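Local coordinates for protein 2-Cys peroxiredoxin (Plasmodium yoelii, PDB 2H01) that probably reduces hydrogen peroxide and organic hydroperoxides to water and alcohols, as a thiol-specific peroxidase of the peroxiredoxin family, at residues A[13-16]-A[17-21]; A[55-58]-A[59-63]; A[78-81]-A[82-86]; A[107-111]-A[112-116]; A[152-155]-A[156-160]. All blocks are in the same frame, centred on the assembly; numbering follows the deposited sequence.

Contact 1. Residues A[13-16]-A[17-21]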
loop_
_atom_site.group_PDB
_atom_site.type_symbol
_atom_site.label_atom_id
_atom_site.label_comp_id
_atom_site.label_asym_id
_atom_site.label_seq_id
_atom_site.Cartn_x
_atom_site.Cartn_y
_atom_site.Cartn_z
ATOM N N ALA A 13 3.296 13.636 -3.460
ATOM C CA ALA A 13 3.928 12.680 -2.568
ATOM C C ALA A 13 5.137 13.200 -1.815
ATOM O O ALA A 13 5.816 14.126 -2.253
ATOM C CB ALA A 13 4.328 11.436 -3.357
ATOM N N VAL A 14 5.299 12.679 -0.610
ATOM C CA VAL A 14 6.515 12.832 0.142
ATOM C C VAL A 14 7.323 11.570 0.116
ATOM O O VAL A 14 6.871 10.520 0.554
ATOM C CB VAL A 14 6.252 13.132 1.577
ATOM C CG1 VAL A 14 7.516 13.584 2.239
ATOM C CG2 VAL A 14 5.177 14.135 1.704
ATOM N N PHE A 15 8.538 11.685 -0.385
ATOM C CA PHE A 15 9.411 10.519 -0.463
ATOM C C PHE A 15 10.186 10.259 0.826
ATOM O O PHE A 15 10.084 11.018 1.790
ATOM C CB PHE A 15 10.386 10.694 -1.631
ATOM C CG PHE A 15 9.711 10.836 -2.971
ATOM C CD1 PHE A 15 8.913 9.812 -3.478
ATOM C CD2 PHE A 15 9.885 11.985 -3.735
ATOM C CE1 PHE A 15 8.301 9.929 -4.730
ATOM C CE2 PHE A 15 9.273 12.113 -4.991
ATOM C CZ PHE A 15 8.482 11.082 -5.488
ATOM N N GLY A 16 10.950 9.180 0.840
ATOM C CA GLY A 16 11.966 8.990 1.853
ATOM C C GLY A 16 12.885 10.180 1.983
ATOM O O GLY A 16 13.048 10.725 3.054
ATOM N N ASP A 17 13.491 10.565 0.874
ATOM C CA ASP A 17 14.078 11.888 0.708
ATOM C C ASP A 17 13.508 12.966 1.634
ATOM O O ASP A 17 14.221 13.868 2.041
ATOM C CB ASP A 17 13.977 12.351 -0.748
ATOM C CG ASP A 17 14.940 11.629 -1.662
ATOM O OD1 ASP A 17 16.125 11.991 -1.691
ATOM O OD2 ASP A 17 14.603 10.693 -2.409
ATOM N N ASN A 18 12.228 12.873 1.972
ATOM C CA ASN A 18 11.478 14.023 2.478
ATOM C C ASN A 18 11.376 15.108 1.430
ATOM O O ASN A 18 11.186 16.267 1.737
ATOM C CB ASN A 18 12.130 14.604 3.728
ATOM C CG ASN A 18 11.783 13.847 4.979
ATOM O OD1 ASN A 18 10.973 12.942 4.974
ATOM N ND2 ASN A 18 12.402 14.230 6.068
ATOM N N THR A 19 11.526 14.663 0.186
ATOM C CA THR A 19 11.361 15.413 -1.061
ATOM C C THR A 19 9.893 15.408 -1.406
ATOM O O THR A 19 9.220 14.429 -1.146
ATOM C CB THR A 19 12.096 14.613 -2.181
ATOM O OG1 THR A 19 13.507 14.806 -2.088
ATOM C CG2 THR A 19 11.760 15.102 -3.542
ATOM N N PHE A 20 9.382 16.474 -2.009
ATOM C CA PHE A 20 8.016 16.385 -2.510
ATOM C C PHE A 20 8.119 15.924 -3.934
ATOM O O PHE A 20 9.186 16.020 -4.546
ATOM C CB PHE A 20 7.298 17.733 -2.487
ATOM C CG PHE A 20 6.890 18.181 -1.118
ATOM C CD1 PHE A 20 6.547 17.251 -0.140
ATOM C CD2 PHE A 20 6.819 19.537 -0.812
ATOM C CE1 PHE A 20 6.140 17.667 1.125
ATOM C CE2 PHE A 20 6.411 19.962 0.450
ATOM C CZ PHE A 20 6.073 19.032 1.418
ATOM N N GLY A 21 7.015 15.419 -4.464
ATOM C CA GLY A 21 7.013 14.958 -5.836
ATOM C C GLY A 21 5.661 14.406 -6.214
ATOM O O GLY A 21 4.735 14.416 -5.410
#

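Contact 2. Residues A[55-58]-A[59-63]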
loop_
_atom_site.group_PDB
_atom_site.type_symbol
_atom_site.label_atom_id
_atom_site.label_comp_id
_atom_site.label_asym_id
_atom_site.label_seq_id
_atom_site.Cartn_x
_atom_site.Cartn_y
_atom_site.Cartn_z
ATOM N N ASP A 55 7.398 -0.053 7.302
ATOM C CA ASP A 55 8.694 0.581 7.089
ATOM C C ASP A 55 9.824 -0.222 7.723
ATOM O O ASP A 55 10.938 -0.273 7.191
ATOM C CB ASP A 55 8.728 2.002 7.645
ATOM C CG ASP A 55 9.973 2.753 7.207
ATOM O OD1 ASP A 55 10.121 2.999 5.990
ATOM O OD2 ASP A 55 10.815 3.084 8.066
ATOM N N LYS A 56 9.537 -0.833 8.870
ATOM C CA LYS A 56 10.543 -1.644 9.544
ATOM C C LYS A 56 10.860 -2.879 8.703
ATOM O O LYS A 56 11.912 -3.475 8.848
ATOM C CB LYS A 56 10.059 -2.066 10.933
ATOM C CG LYS A 56 10.489 -1.117 12.045
ATOM C CD LYS A 56 9.817 -1.516 13.358
ATOM C CE LYS A 56 10.166 -0.553 14.480
ATOM N NZ LYS A 56 9.264 -0.759 15.650
ATOM N N ALA A 57 9.943 -3.255 7.818
ATOM C CA ALA A 57 10.152 -4.417 6.963
ATOM C C ALA A 57 10.473 -4.009 5.517
ATOM O O ALA A 57 10.459 -4.841 4.618
ATOM C CB ALA A 57 8.919 -5.293 6.994
ATOM N N LEU A 58 10.773 -2.736 5.299
ATOM C CA LEU A 58 11.062 -2.260 3.954
ATOM C C LEU A 58 11.987 -3.161 3.146
ATOM O O LEU A 58 11.664 -3.532 2.019
ATOM C CB LEU A 58 11.654 -0.852 3.988
ATOM C CG LEU A 58 11.847 -0.227 2.601
ATOM C CD1 LEU A 58 10.499 -0.107 1.892
ATOM C CD2 LEU A 58 12.489 1.138 2.743
ATOM N N ASP A 59 13.137 -3.512 3.704
ATOM C CA ASP A 59 14.068 -4.363 2.972
ATOM C C ASP A 59 13.439 -5.642 2.427
ATOM O O ASP A 59 13.759 -6.056 1.314
ATOM C CB ASP A 59 15.283 -4.700 3.836
ATOM C CG ASP A 59 16.238 -3.524 3.974
ATOM O OD1 ASP A 59 16.432 -2.806 2.963
ATOM O OD2 ASP A 59 16.798 -3.328 5.078
ATOM N N SER A 60 12.558 -6.268 3.201
ATOM C CA SER A 60 11.878 -7.480 2.743
ATOM C C SER A 60 11.089 -7.183 1.464
ATOM O O SER A 60 11.004 -8.027 0.566
ATOM C CB SER A 60 10.921 -8.010 3.818
ATOM O OG SER A 60 11.620 -8.634 4.876
ATOM N N PHE A 61 10.502 -5.986 1.390
ATOM C CA PHE A 61 9.733 -5.575 0.207
ATOM C C PHE A 61 10.630 -5.272 -0.987
ATOM O O PHE A 61 10.329 -5.675 -2.109
ATOM C CB PHE A 61 8.861 -4.354 0.510
ATOM C CG PHE A 61 7.674 -4.667 1.365
ATOM C CD1 PHE A 61 7.693 -4.410 2.726
ATOM C CD2 PHE A 61 6.567 -5.307 0.820
ATOM C CE1 PHE A 61 6.629 -4.794 3.537
ATOM C CE2 PHE A 61 5.498 -5.696 1.624
ATOM C CZ PHE A 61 5.530 -5.441 2.986
ATOM N N LYS A 62 11.735 -4.576 -0.754
ATOM C CA LYS A 62 12.645 -4.266 -1.848
ATOM C C LYS A 62 13.208 -5.556 -2.449
ATOM O O LYS A 62 13.332 -5.681 -3.664
ATOM C CB LYS A 62 13.804 -3.376 -1.364
ATOM C CG LYS A 62 13.404 -1.942 -1.069
ATOM C CD LYS A 62 14.594 -1.077 -0.643
ATOM C CE LYS A 62 14.137 0.354 -0.327
ATOM N NZ LYS A 62 15.246 1.222 0.152
ATOM N N GLU A 63 13.549 -6.510 -1.586
ATOM C CA GLU A 63 14.109 -7.789 -2.021
ATOM C C GLU A 63 13.158 -8.526 -2.947
ATOM O O GLU A 63 13.590 -9.300 -3.805
ATOM C CB GLU A 63 14.431 -8.673 -0.805
ATOM C CG GLU A 63 15.582 -8.153 0.041
ATOM C CD GLU A 63 15.652 -8.778 1.428
ATOM O OE1 GLU A 63 14.728 -9.537 1.802
ATOM O OE2 GLU A 63 16.630 -8.489 2.152
#

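Contact 3. Residues A[78-81]-A[82-86]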
loop_
_atom_site.group_PDB
_atom_site.type_symbol
_atom_site.label_atom_id
_atom_site.label_comp_id
_atom_site.label_asym_id
_atom_site.label_seq_id
_atom_site.Cartn_x
_atom_site.Cartn_y
_atom_site.Cartn_z
ATOM N N THR A 78 1.237 17.955 5.556
ATOM C CA THR A 78 1.145 17.308 6.847
ATOM C C THR A 78 1.829 15.959 6.981
ATOM O O THR A 78 2.229 15.583 8.071
ATOM C CB THR A 78 -0.235 17.365 7.503
ATOM O OG1 THR A 78 -1.171 17.966 6.622
ATOM C CG2 THR A 78 -0.776 16.004 7.737
ATOM N N HIS A 79 2.011 15.264 5.862
ATOM C CA HIS A 79 2.831 14.050 5.894
ATOM C C HIS A 79 4.253 14.445 6.289
ATOM O O HIS A 79 4.860 13.845 7.171
ATOM C CB HIS A 79 2.903 13.376 4.512
ATOM C CG HIS A 79 1.668 12.628 4.118
ATOM N ND1 HIS A 79 0.690 12.272 5.018
ATOM C CD2 HIS A 79 1.281 12.123 2.923
ATOM C CE1 HIS A 79 -0.249 11.582 4.396
ATOM N NE2 HIS A 79 0.088 11.476 3.124
ATOM N N LEU A 80 4.787 15.450 5.611
ATOM C CA LEU A 80 6.144 15.916 5.890
ATOM C C LEU A 80 6.302 16.279 7.366
ATOM O O LEU A 80 7.237 15.824 8.034
ATOM C CB LEU A 80 6.478 17.128 5.019
ATOM C CG LEU A 80 7.850 17.753 5.273
ATOM C CD1 LEU A 80 8.934 16.688 5.057
ATOM C CD2 LEU A 80 8.064 18.951 4.341
ATOM N N ALA A 81 5.377 17.097 7.866
ATOM C CA ALA A 81 5.397 17.521 9.256
ATOM C C ALA A 81 5.290 16.327 10.199
ATOM O O ALA A 81 5.828 16.358 11.307
ATOM C CB ALA A 81 4.250 18.500 9.522
ATOM N N TRP A 82 4.597 15.277 9.763
ATOM C CA TRP A 82 4.433 14.087 10.594
ATOM C C TRP A 82 5.712 13.253 10.604
ATOM O O TRP A 82 6.005 12.569 11.581
ATOM C CB TRP A 82 3.266 13.242 10.090
ATOM C CG TRP A 82 2.746 12.259 11.087
ATOM C CD1 TRP A 82 2.775 12.376 12.441
ATOM C CD2 TRP A 82 1.992 11.074 10.804
ATOM N NE1 TRP A 82 2.079 11.344 13.028
ATOM C CE2 TRP A 82 1.587 10.530 12.044
ATOM C CE3 TRP A 82 1.614 10.423 9.621
ATOM C CZ2 TRP A 82 0.820 9.365 12.138
ATOM C CZ3 TRP A 82 0.853 9.267 9.711
ATOM C CH2 TRP A 82 0.461 8.748 10.964
ATOM N N LYS A 83 6.464 13.308 9.508
ATOM C CA LYS A 83 7.721 12.579 9.420
ATOM C C LYS A 83 8.772 13.302 10.268
ATOM O O LYS A 83 9.683 12.674 10.804
ATOM C CB LYS A 83 8.206 12.490 7.964
ATOM C CG LYS A 83 7.358 11.596 7.063
ATOM C CD LYS A 83 7.983 11.428 5.688
ATOM C CE LYS A 83 9.347 10.761 5.782
ATOM N NZ LYS A 83 9.932 10.452 4.454
ATOM N N LYS A 84 8.644 14.624 10.379
ATOM C CA LYS A 84 9.587 15.410 11.172
ATOM C C LYS A 84 9.246 15.382 12.655
ATOM O O LYS A 84 9.857 16.099 13.450
ATOM C CB LYS A 84 9.626 16.857 10.683
ATOM C CG LYS A 84 10.403 17.030 9.402
ATOM C CD LYS A 84 10.319 18.447 8.904
ATOM C CE LYS A 84 11.159 18.611 7.659
ATOM N NZ LYS A 84 10.797 19.875 6.949
ATOM N N THR A 85 8.270 14.547 13.015
ATOM C CA THR A 85 7.835 14.401 14.404
ATOM C C THR A 85 8.265 13.029 14.929
ATOM O O THR A 85 7.804 11.992 14.445
ATOM C CB THR A 85 6.297 14.535 14.528
ATOM O OG1 THR A 85 5.882 15.797 13.987
ATOM C CG2 THR A 85 5.871 14.456 15.989
ATOM N N PRO A 86 9.148 13.014 15.942
ATOM C CA PRO A 86 9.692 11.812 16.579
ATOM C C PRO A 86 8.632 10.882 17.131
ATOM O O PRO A 86 7.578 11.327 17.595
ATOM C CB PRO A 86 10.571 12.372 17.699
ATOM C CG PRO A 86 10.924 13.756 17.222
ATOM C CD PRO A 86 9.630 14.229 16.627
#

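Contact 4. Residues A[107-111]-A[112-116]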
loop_
_atom_site.group_PDB
_atom_site.type_symbol
_atom_site.label_atom_id
_atom_site.label_comp_id
_atom_site.label_asym_id
_atom_site.label_seq_id
_atom_site.Cartn_x
_atom_site.Cartn_y
_atom_site.Cartn_z
ATOM N N ILE A 107 -8.782 8.913 -4.547
ATOM C CA ILE A 107 -8.141 7.614 -4.554
ATOM C C ILE A 107 -8.861 6.647 -3.632
ATOM O O ILE A 107 -9.242 5.560 -4.044
ATOM C CB ILE A 107 -6.646 7.738 -4.204
ATOM C CG1 ILE A 107 -5.940 8.610 -5.237
ATOM C CG2 ILE A 107 -6.006 6.386 -4.124
ATOM C CD1 ILE A 107 -4.688 9.287 -4.759
ATOM N N ALA A 108 -9.074 7.065 -2.393
ATOM C CA ALA A 108 -9.821 6.260 -1.454
ATOM C C ALA A 108 -11.144 5.866 -2.066
ATOM O O ALA A 108 -11.578 4.742 -1.918
ATOM C CB ALA A 108 -10.025 6.980 -0.150
ATOM N N ARG A 109 -11.772 6.792 -2.768
ATOM C CA ARG A 109 -13.087 6.511 -3.328
ATOM C C ARG A 109 -13.011 5.426 -4.404
ATOM O O ARG A 109 -13.794 4.476 -4.387
ATOM C CB ARG A 109 -13.689 7.795 -3.926
ATOM C CG ARG A 109 -15.207 7.744 -4.121
ATOM C CD ARG A 109 -15.708 8.939 -4.940
ATOM N NE ARG A 109 -15.238 10.212 -4.397
ATOM C CZ ARG A 109 -15.691 10.760 -3.277
ATOM N NH1 ARG A 109 -16.639 10.151 -2.580
ATOM N NH2 ARG A 109 -15.192 11.913 -2.849
ATOM N N SER A 110 -12.061 5.570 -5.329
ATOM C CA SER A 110 -11.895 4.606 -6.420
ATOM C C SER A 110 -11.638 3.188 -5.924
ATOM O O SER A 110 -11.987 2.216 -6.593
ATOM C CB SER A 110 -10.757 5.042 -7.348
ATOM O OG SER A 110 -9.509 5.021 -6.680
ATOM N N TYR A 111 -11.045 3.073 -4.741
ATOM C CA TYR A 111 -10.743 1.778 -4.150
ATOM C C TYR A 111 -11.811 1.352 -3.151
ATOM O O TYR A 111 -11.681 0.325 -2.484
ATOM C CB TYR A 111 -9.354 1.827 -3.502
ATOM C CG TYR A 111 -8.226 1.760 -4.530
ATOM C CD1 TYR A 111 -7.701 0.533 -4.939
ATOM C CD2 TYR A 111 -7.752 2.910 -5.156
ATOM C CE1 TYR A 111 -6.737 0.452 -5.948
ATOM C CE2 TYR A 111 -6.783 2.843 -6.171
ATOM C CZ TYR A 111 -6.280 1.609 -6.562
ATOM O OH TYR A 111 -5.317 1.525 -7.547
ATOM N N ASP A 112 -12.883 2.140 -3.073
ATOM C CA ASP A 112 -14.002 1.866 -2.167
ATOM C C ASP A 112 -13.620 1.705 -0.711
ATOM O O ASP A 112 -14.071 0.770 -0.046
ATOM C CB ASP A 112 -14.759 0.614 -2.599
ATOM C CG ASP A 112 -15.672 0.861 -3.781
ATOM O OD1 ASP A 112 -16.298 1.948 -3.832
ATOM O OD2 ASP A 112 -15.775 -0.040 -4.643
ATOM N N VAL A 113 -12.794 2.619 -0.214
ATOM C CA VAL A 113 -12.369 2.572 1.175
ATOM C C VAL A 113 -12.506 3.941 1.807
ATOM O O VAL A 113 -11.800 4.274 2.759
ATOM C CB VAL A 113 -10.911 2.094 1.309
ATOM C CG1 VAL A 113 -10.800 0.663 0.819
ATOM C CG2 VAL A 113 -9.984 3.005 0.515
ATOM N N LEU A 114 -13.402 4.750 1.261
ATOM C CA LEU A 114 -13.631 6.070 1.825
ATOM C C LEU A 114 -14.759 5.936 2.842
ATOM O O LEU A 114 -15.857 5.496 2.502
ATOM C CB LEU A 114 -14.024 7.066 0.734
ATOM C CG LEU A 114 -14.260 8.498 1.225
ATOM C CD1 LEU A 114 -13.016 9.021 1.944
ATOM C CD2 LEU A 114 -14.597 9.386 0.039
ATOM N N PHE A 115 -14.482 6.289 4.093
ATOM C CA PHE A 115 -15.500 6.206 5.133
ATOM C C PHE A 115 -16.252 7.534 5.202
ATOM O O PHE A 115 -15.654 8.576 5.452
ATOM C CB PHE A 115 -14.866 5.876 6.487
ATOM C CG PHE A 115 -15.868 5.647 7.576
ATOM C CD1 PHE A 115 -16.965 4.818 7.364
ATOM C CD2 PHE A 115 -15.729 6.270 8.812
ATOM C CE1 PHE A 115 -17.912 4.614 8.366
ATOM C CE2 PHE A 115 -16.669 6.074 9.822
ATOM C CZ PHE A 115 -17.762 5.246 9.597
ATOM N N ASN A 116 -17.568 7.463 4.993
ATOM C CA ASN A 116 -18.483 8.618 4.958
ATOM C C ASN A 116 -17.839 9.938 4.535
ATOM O O ASN A 116 -17.740 10.893 5.306
ATOM C CB ASN A 116 -19.272 8.767 6.285
ATOM C CG ASN A 116 -18.388 9.050 7.493
ATOM O OD1 ASN A 116 -17.342 8.429 7.671
ATOM N ND2 ASN A 116 -18.830 9.978 8.350
#

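Contact 5. Residues A[152-155]-A[156-160]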
loop_
_atom_site.group_PDB
_atom_site.type_symbol
_atom_site.label_atom_id
_atom_site.label_comp_id
_atom_site.label_asym_id
_atom_site.label_seq_id
_atom_site.Cartn_x
_atom_site.Cartn_y
_atom_site.Cartn_z
ATOM N N ARG A 152 4.003 -13.049 2.602
ATOM C CA ARG A 152 3.671 -14.431 2.294
ATOM C C ARG A 152 2.807 -14.502 1.027
ATOM O O ARG A 152 2.960 -15.415 0.218
ATOM C CB ARG A 152 2.896 -15.000 3.478
ATOM C CG ARG A 152 2.862 -16.494 3.611
ATOM C CD ARG A 152 2.940 -16.778 5.103
ATOM N NE ARG A 152 4.151 -16.152 5.627
ATOM C CZ ARG A 152 4.267 -15.591 6.829
ATOM N NH1 ARG A 152 3.236 -15.575 7.674
ATOM N NH2 ARG A 152 5.416 -15.006 7.170
ATOM N N LEU A 153 1.883 -13.555 0.879
ATOM C CA LEU A 153 1.001 -13.512 -0.292
ATOM C C LEU A 153 1.836 -13.122 -1.506
ATOM O O LEU A 153 1.677 -13.675 -2.595
ATOM C CB LEU A 153 -0.133 -12.497 -0.084
ATOM C CG LEU A 153 -1.133 -12.936 0.989
ATOM C CD1 LEU A 153 -2.161 -11.842 1.244
ATOM C CD2 LEU A 153 -1.806 -14.248 0.541
ATOM N N ILE A 154 2.629 -12.073 -1.391
ATOM C CA ILE A 154 3.708 -11.814 -2.338
ATOM C C ILE A 154 4.585 -13.048 -2.526
ATOM O O ILE A 154 4.875 -13.471 -3.629
ATOM C CB ILE A 154 4.565 -10.623 -1.868
ATOM C CG1 ILE A 154 3.671 -9.446 -1.473
ATOM C CG2 ILE A 154 5.546 -10.213 -2.955
ATOM C CD1 ILE A 154 4.398 -8.353 -0.723
ATOM N N ASP A 155 4.970 -13.710 -1.913
ATOM C CA ASP A 155 5.753 -14.880 -2.317
ATOM C C ASP A 155 4.877 -15.845 -3.098
ATOM O O ASP A 155 5.296 -16.392 -4.116
ATOM C CB ASP A 155 6.353 -15.605 -1.101
ATOM C CG ASP A 155 7.521 -14.858 -0.491
ATOM O OD1 ASP A 155 7.877 -15.145 0.670
ATOM O OD2 ASP A 155 8.095 -13.980 -1.171
ATOM N N ALA A 156 3.657 -16.057 -2.620
ATOM C CA ALA A 156 2.742 -16.955 -3.309
ATOM C C ALA A 156 2.412 -16.370 -4.693
ATOM O O ALA A 156 2.404 -17.091 -5.702
ATOM C CB ALA A 156 1.461 -17.142 -2.485
ATOM N N LEU A 157 2.138 -15.069 -4.743
ATOM C CA LEU A 157 1.819 -14.446 -6.023
ATOM C C LEU A 157 2.971 -14.683 -7.009
ATOM O O LEU A 157 2.758 -15.211 -8.104
ATOM C CB LEU A 157 1.577 -12.938 -5.859
ATOM C CG LEU A 157 1.450 -12.099 -7.146
ATOM C CD1 LEU A 157 0.286 -12.614 -8.013
ATOM C CD2 LEU A 157 1.205 -10.621 -6.772
ATOM N N GLN A 158 4.185 -14.315 -6.608
ATOM C CA GLN A 158 5.330 -14.491 -7.484
ATOM C C GLN A 158 5.578 -15.956 -7.830
ATOM O O GLN A 158 6.063 -16.250 -8.916
ATOM C CB GLN A 158 6.570 -13.827 -6.871
ATOM C CG GLN A 158 6.290 -12.347 -6.565
ATOM C CD GLN A 158 7.492 -11.566 -6.077
ATOM O OE1 GLN A 158 8.421 -12.118 -5.494
ATOM N NE2 GLN A 158 7.463 -10.253 -6.299
ATOM N N HIS A 159 5.218 -16.875 -6.936
ATOM C CA HIS A 159 5.397 -18.288 -7.229
ATOM C C HIS A 159 4.320 -18.722 -8.240
ATOM O O HIS A 159 4.580 -19.539 -9.126
ATOM C CB HIS A 159 5.294 -19.141 -5.959
ATOM C CG HIS A 159 5.749 -20.557 -6.147
ATOM N ND1 HIS A 159 7.083 -20.912 -6.197
ATOM C CD2 HIS A 159 5.049 -21.704 -6.327
ATOM C CE1 HIS A 159 7.184 -22.214 -6.398
ATOM N NE2 HIS A 159 5.965 -22.719 -6.482
ATOM N N HIS A 160 3.120 -18.162 -8.119
ATOM C CA HIS A 160 2.032 -18.489 -9.042
ATOM C C HIS A 160 2.272 -17.951 -10.462
ATOM O O HIS A 160 1.883 -18.585 -11.443
ATOM C CB HIS A 160 0.704 -17.934 -8.526
ATOM C CG HIS A 160 0.250 -18.543 -7.236
ATOM N ND1 HIS A 160 -0.899 -18.141 -6.592
ATOM C CD2 HIS A 160 0.799 -19.509 -6.461
ATOM C CE1 HIS A 160 -1.039 -18.832 -5.474
ATOM N NE2 HIS A 160 -0.022 -19.669 -5.371
#

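Contact 1. Residues A[13-16]-A[17-21]
The closed end of the beta hairpin of strands 10-14 and 20-24 pairs V14 with F20, whose side chains lie alongside each other on one face of the sheet. They are an antiparallel non-hydrogen-bonded pair. V14 CG2 comes in at the edge of the F20 ring, near its plane, 3.7 Å from F20 CE1. The torsion at V14 (chi1 -167°) turns CG2 away from the carbonyl carbon, to the side where the ring lies. F20 also meets K76 by a cation-pi contact and the ring of F77 edge-to-face, so this face of the hairpin packs against helix 76-83.

The next pair, A13 with G21, is hydrogen-bonded. A13 N gives to G21 O in a short, bent bond (2.5 Å, 131°), and the return bond from G21 N to A13 O is weak. F15 N closes the loop more firmly, with a nearly straight bond of 2.9 Å to T19 O (169°). N18 N also gives to F15 O, but its place in the model is less sure. N18 itself takes a positive phi, which helps turn the chain back.

The F15 ring serves the other face. T19 CB lies at its edge, in plane. F15 CE2 reaches G21, which has no side chain, and lies 3.7 Å from G21 CA. Beside T19 the ring meets a methyl, with F15 CD2 3.6 Å from T19 CG2.

Contact 2. Residues A[55-58]-A[59-63]
L58 has CG anti to the backbone N (chi1 -174°), while K62, one turn later, has CG anti to its carbonyl carbon (chi1 -72°) and runs extended from there. The extended chain brings its end to the leucine, which it meets obliquely. K62 CE lies 3.6 Å from L58 CD2, and K62 NZ is 3.8 Å from the same methyl.

This is the start of helix 58-63, with A57 at the N-cap position. Alanine has no polar side chain to cap with. Its carbonyl oxygen opens the helical bonding with two weak bonds, from S60 N and F61 N. L58 O also accepts twice: K62 N makes a good bond of 3.0 Å, close to straight at 160°, and F61 N a weak one. On another side of the turn, F61 CE1 comes to 4.2 Å from A57 CB. F61 CB sits 3.3 Å from L58 O, which lies at the edge of the ring.

F61 packs on L151 and I154 of helix 147-163, and L58 on L68 of strand 66-72. Across the turn itself, the contact is mainly backbone bonding with light apolar packing. K62 meets L58 mainly through CE, the carbon beside the ammonium; this is van der Waals packing, and the charge probably adds little.

Contact 3. Residues A[78-81]-A[82-86]
L80 and K84 make the side-chain packing near the end of helix 76-83. K84 has CG anti to its carbonyl carbon (chi1 -76°) and is extended beyond it, which carries its end across the leucine. K84 CE lies 3.9 Å from L80 CD1, and K84 NZ is equally far from L80 CD2. The contact is apolar on the leucine side.

Backbone bonds form the second group. W82 N gives to T78 O at 2.9 Å. K83 N to H79 O and K84 N to L80 O continue the helical pattern. Weak shorter-range bonds run beside them, from W82 N to H79 O and from K83 N to L80 O. K84 is the first residue to leave helical backbone angles.

One bond is made by a side chain. T85 OG1 gives to A81 O at 2.7 Å. T85 thus holds a carbonyl of the last turn just after the helix has ended.

The remaining polar ends turn to other parts of the fold. W82 NE1 bonds G90 O, and the W82 side chain is about 8 Å from that of C47, the predicted active-site cysteine. K83 NZ bonds F15 O of the hairpin, while H79 pairs with D42 through ND1 and with I100 O of strand 98-101 through NE2. The helix lies in the beta-alpha-beta unit between strands 66-72 and 98-101, against strand 10-14.

Contact 4. Residues A[107-111]-A[112-116]
L114 points back at the helix and sets its CD2 methyl over one face of the R109 guanidinium. The nearest atom is R109 NH1, 3.4 Å from L114 CD2. R109 has CG anti to the backbone N (chi1 -161°) and bends at chi3, which brings the flat group round to the leucine. The same NH1 makes a salt bridge with E117.

A108 CB touches two side chains from different sides, 4.0 Å from V113 CG2 and 4.1 Å from L114 CB. These apolar touches accompany the Schellman motif that ends helix 106-110. V113 N gives a nearly straight bond to A108 O (173°). D112 N gives to R109 O at 2.8 Å, from above the carbonyl plane. D112 has the positive phi of the C-prime residue.

The turn leads into a short, weakly bonded strand at about 114-115, antiparallel to strand 119-127. V113 packs on A123 of that longer strand and on F38 of strand 33-38, and Y111 on L36.

Contact 5. Residues A[152-155]-A[156-160]
Q158 lays its side chain, ending in a flat amide, alongside I154 one turn earlier in helix 147-163. Q158 CD and Q158 NE2 each come to 3.9 Å from I154 CG2. Nearby, the imidazole of H160 has A156 C over the centre of one face. The H159 ring meets that of Y163, with the planes at about 50°.

Q158 chi1 (-55°) sets CG beside its own backbone N, and Q158 CG is 3.4 Å from I154 O. The extended chain then carries the amide to I154 CG2. I154 has CG2 anti to its backbone N, on the side the amide occupies. Q158 NE2 gives its hydrogen bond to R64 O and D155 OD2 forms a salt bridge with R64 NE, so one arginine takes both residues.

Helical i to i+4 bonds hold the frame. L157 N gives to L153 O at 2.6 Å. A156 N bonds R152 O. Q158 N bonds I154 O at 3.2 Å with a nearly straight approach (166°).

One side of the helix lies on the sheet: I154 and L157 both touch L126 of strand 119-127, and L153 touches H135 of strand 133-138. At the last turn in the contact, H159 N gives to D155 O at 2.9 Å, and H159 CB is 3.3 Å from that same oxygen.

How the contacts relate
All five contacts are local, joining adjoining segments, and follow in series along the chain, none nested or crossing. Contact 1 closes the loop of the first hairpin. Contact 2 starts helix 58-63, contact 3 ends helix 76-83, and contact 4 ends helix 106-110. Contact 5 lies inside the long helix 147-163. Contacts 1 and 3 touch and join the hairpin to helix 76-83: K83 NZ bonds F15 O at 2.7 Å, and F20 CZ packs 3.5 Å from L80 CD2. Contacts 2 and 5 join helix 58-63 to helix 147-163, with F61 CE2 3.7 Å from I154 CD1. Contact 4 touches none of the others. Contacts 3 and 5 lie on opposite sides of the chain's centre.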